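Local coordinates for protein putative NADH Oxidase (Clostridium acetobutylicum, PDB 3E10) that binds flavin mononucleotide and, as a member of the nitroreductase family, probably acts as an FMN-dependent oxidoreductase, at residues Asn99-Ala104 and Leu109-Leu114. Numbering follows the deposited sequence.
Sequences NILLEA and LGAVWL. With FMN (flavin mononucleotide), chain L.
One wall of the FMN pocket is backed here, where Leu101 and Ala104 of helix 89-106 pack on Ala111 and Trp113 of the strand that lines it. Helix 89-106 turns back into this strand, and the axes of helix 99-104 and strand 110-114 run nearly antiparallel, at 164° and 7.8 Å apart at their closest. The turn is fastened by one backbone hydrogen bond, from Leu109 N to Ala104 O (2.9 Å). Next to it the CB of Ala104 lies 4.1 Å from the CB of Leu109 and also meets the methyl of Ala111. The small alanine side chains are consistent with the close approach here.

Leu101 fills the wider end with its two branches. Its CD2 rests on Ala111 CB (3.8 Å). Its CD1 reaches the edge of the Trp113 indole, near the ring plane, 3.9 Å from CE3. The two side chains cross at about a right angle. The first torsion of Trp113 (chi1 -178°) turns CG away from the backbone N and carries the indole out to the dimethylbenzene end of the flavin. One face of the indole takes the flavin methyl C8M, 3.7 Å above the plane and offset toward the rim. Val112 points away from the helix, and its CG2 lies 3.6 Å from FMN N1. Leu114 CD2 touches the same pyrimidine end, near N3.

On the second subunit Gln91 packs against Trp113. The whole is a buried helix-to-sheet packing within the alpha+beta nitroreductase fold, with the outermost strand of this chain's antiparallel sheet lining the FMN site.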
loop_
_atom_site.group_PDB
_atom_site.type_symbol
_atom_site.label_atom_id
_atom_site.label_comp_id
_atom_site.label_asym_id
_atom_site.label_seq_id
_atom_site.Cartn_x
_atom_site.Cartn_y
_atom_site.Cartn_z
ATOM N N ASN B 99 -4.858 -2.824 -1.009
ATOM C CA ASN B 99 -5.711 -3.584 -1.918
ATOM C C ASN B 99 -7.039 -3.993 -1.263
ATOM O O ASN B 99 -8.102 -3.982 -1.897
ATOM C CB ASN B 99 -5.013 -4.819 -2.456
ATOM C CG ASN B 99 -4.088 -4.523 -3.622
ATOM O OD1 ASN B 99 -3.806 -3.359 -3.966
ATOM N ND2 ASN B 99 -3.603 -5.602 -4.249
ATOM N N ILE B 100 -6.965 -4.450 -0.018
ATOM C CA ILE B 100 -8.218 -4.781 0.711
ATOM C C ILE B 100 -9.153 -3.588 0.789
ATOM O O ILE B 100 -10.362 -3.706 0.563
ATOM C CB ILE B 100 -7.924 -5.371 2.120
ATOM C CG1 ILE B 100 -7.159 -6.708 2.012
ATOM C CG2 ILE B 100 -9.186 -5.503 2.928
ATOM C CD1 ILE B 100 -6.637 -7.209 3.350
ATOM N N LEU B 101 -8.596 -2.432 1.180
ATOM C CA LEU B 101 -9.439 -1.267 1.341
ATOM C C LEU B 101 -10.090 -0.898 0.015
ATOM O O LEU B 101 -11.257 -0.495 -0.008
ATOM C CB LEU B 101 -8.622 -0.095 1.860
ATOM C CG LEU B 101 -7.975 -0.242 3.235
ATOM C CD1 LEU B 101 -7.178 1.023 3.530
ATOM C CD2 LEU B 101 -9.004 -0.562 4.367
ATOM N N LEU B 102 -9.327 -0.931 -1.073
ATOM C CA LEU B 102 -9.901 -0.591 -2.369
ATOM C C LEU B 102 -10.958 -1.590 -2.822
ATOM O O LEU B 102 -12.008 -1.201 -3.335
ATOM C CB LEU B 102 -8.797 -0.440 -3.405
ATOM C CG LEU B 102 -7.838 0.735 -3.182
ATOM C CD1 LEU B 102 -6.636 0.589 -4.105
ATOM C CD2 LEU B 102 -8.535 2.105 -3.367
ATOM N N GLU B 103 -10.676 -2.873 -2.634
ATOM C CA GLU B 103 -11.645 -3.904 -2.977
ATOM C C GLU B 103 -12.915 -3.739 -2.133
ATOM O O GLU B 103 -14.030 -3.905 -2.632
ATOM C CB GLU B 103 -11.059 -5.286 -2.826
ATOM C CG GLU B 103 -11.973 -6.453 -3.245
ATOM C CD GLU B 103 -12.196 -6.583 -4.746
ATOM O OE1 GLU B 103 -11.492 -5.927 -5.541
ATOM O OE2 GLU B 103 -13.065 -7.402 -5.114
ATOM N N ALA B 104 -12.748 -3.389 -0.850
ATOM C CA ALA B 104 -13.925 -3.153 -0.015
ATOM C C ALA B 104 -14.815 -2.081 -0.615
ATOM O O ALA B 104 -16.040 -2.282 -0.757
ATOM C CB ALA B 104 -13.507 -2.804 1.416
ATOM N N LEU B 109 -18.632 -1.896 0.446
ATOM C CA LEU B 109 -18.351 -2.074 1.862
ATOM C C LEU B 109 -17.573 -0.861 2.361
ATOM O O LEU B 109 -16.942 -0.140 1.575
ATOM C CB LEU B 109 -17.526 -3.334 2.084
ATOM C CG LEU B 109 -18.205 -4.658 1.743
ATOM C CD1 LEU B 109 -17.165 -5.749 1.799
ATOM C CD2 LEU B 109 -19.341 -4.941 2.702
ATOM N N GLY B 110 -17.618 -0.661 3.672
ATOM C CA GLY B 110 -16.727 0.266 4.344
ATOM C C GLY B 110 -15.665 -0.491 5.111
ATOM O O GLY B 110 -15.879 -1.631 5.577
ATOM N N ALA B 111 -14.496 0.115 5.219
ATOM C CA ALA B 111 -13.418 -0.471 5.987
ATOM C C ALA B 111 -12.521 0.625 6.524
ATOM O O ALA B 111 -12.512 1.733 6.029
ATOM C CB ALA B 111 -12.639 -1.453 5.113
ATOM N N VAL B 112 -11.746 0.279 7.543
ATOM C CA VAL B 112 -10.676 1.148 8.008
ATOM C C VAL B 112 -9.471 0.290 8.419
ATOM O O VAL B 112 -9.603 -0.776 9.026
ATOM C CB VAL B 112 -11.137 2.092 9.174
ATOM C CG1 VAL B 112 -11.638 1.279 10.389
ATOM C CG2 VAL B 112 -9.991 3.033 9.586
ATOM N N TRP B 113 -8.291 0.812 8.093
ATOM C CA TRP B 113 -6.999 0.269 8.515
ATOM C C TRP B 113 -6.758 0.692 9.946
ATOM O O TRP B 113 -6.758 1.886 10.252
ATOM C CB TRP B 113 -5.944 0.837 7.569
ATOM C CG TRP B 113 -4.535 0.452 7.693
ATOM C CD1 TRP B 113 -3.839 0.030 8.801
ATOM C CD2 TRP B 113 -3.581 0.528 6.633
ATOM N NE1 TRP B 113 -2.517 -0.187 8.468
ATOM C CE2 TRP B 113 -2.328 0.158 7.155
ATOM C CE3 TRP B 113 -3.674 0.885 5.284
ATOM C CZ2 TRP B 113 -1.179 0.104 6.361
ATOM C CZ3 TRP B 113 -2.544 0.882 4.513
ATOM C CH2 TRP B 113 -1.306 0.508 5.060
ATOM N N LEU B 114 -6.565 -0.305 10.808
ATOM C CA LEU B 114 -6.253 -0.086 12.220
ATOM C C LEU B 114 -4.788 -0.462 12.436
ATOM O O LEU B 114 -4.435 -1.641 12.471
ATOM C CB LEU B 114 -7.211 -0.891 13.094
ATOM C CG LEU B 114 -8.717 -0.642 12.846
ATOM C CD1 LEU B 114 -9.547 -1.609 13.715
ATOM C CD2 LEU B 114 -9.130 0.798 13.046
HETATM N N1 FMN L . -7.705 4.931 11.564
HETATM C C2 FMN L . -8.189 4.621 12.802
HETATM O O2 FMN L . -9.341 4.954 13.115
HETATM N N3 FMN L . -7.402 3.918 13.674
HETATM C C4 FMN L . -6.092 3.584 13.408
HETATM O O4 FMN L . -5.411 2.937 14.238
HETATM C C4A FMN L . -5.601 3.886 12.137
HETATM N N5 FMN L . -4.329 3.509 11.802
HETATM C C5A FMN L . -3.874 3.765 10.510
HETATM C C6 FMN L . -2.582 3.367 10.179
HETATM C C7 FMN L . -2.062 3.599 8.901
HETATM C C7M FMN L . -0.714 3.101 8.534
HETATM C C8 FMN L . -2.884 4.217 7.946
HETATM C C8M FMN L . -2.444 4.278 6.480
HETATM C C9 FMN L . -4.181 4.610 8.297
HETATM C C9A FMN L . -4.683 4.411 9.571
HETATM N N10 FMN L . -5.966 4.824 9.947
HETATM C C10 FMN L . -6.443 4.530 11.217
HETATM C "C1'" FMN L . -6.837 5.473 8.955
HETATM C "C2'" FMN L . -6.432 6.946 8.786
HETATM O "O2'" FMN L . -6.801 7.744 9.909
HETATM C "C3'" FMN L . -7.108 7.515 7.535
HETATM O "O3'" FMN L . -6.569 6.848 6.406
HETATM C "C4'" FMN L . -6.956 9.040 7.371
HETATM O "O4'" FMN L . -7.671 9.736 8.388
HETATM C "C5'" FMN L . -7.420 9.566 6.015
HETATM O "O5'" FMN L . -8.810 9.301 5.791
HETATM P P FMN L . -9.260 8.362 4.580
HETATM O O1P FMN L . -8.628 8.889 3.316
HETATM O O2P FMN L . -8.779 6.973 4.846
HETATM O O3P FMN L . -10.766 8.494 4.557
#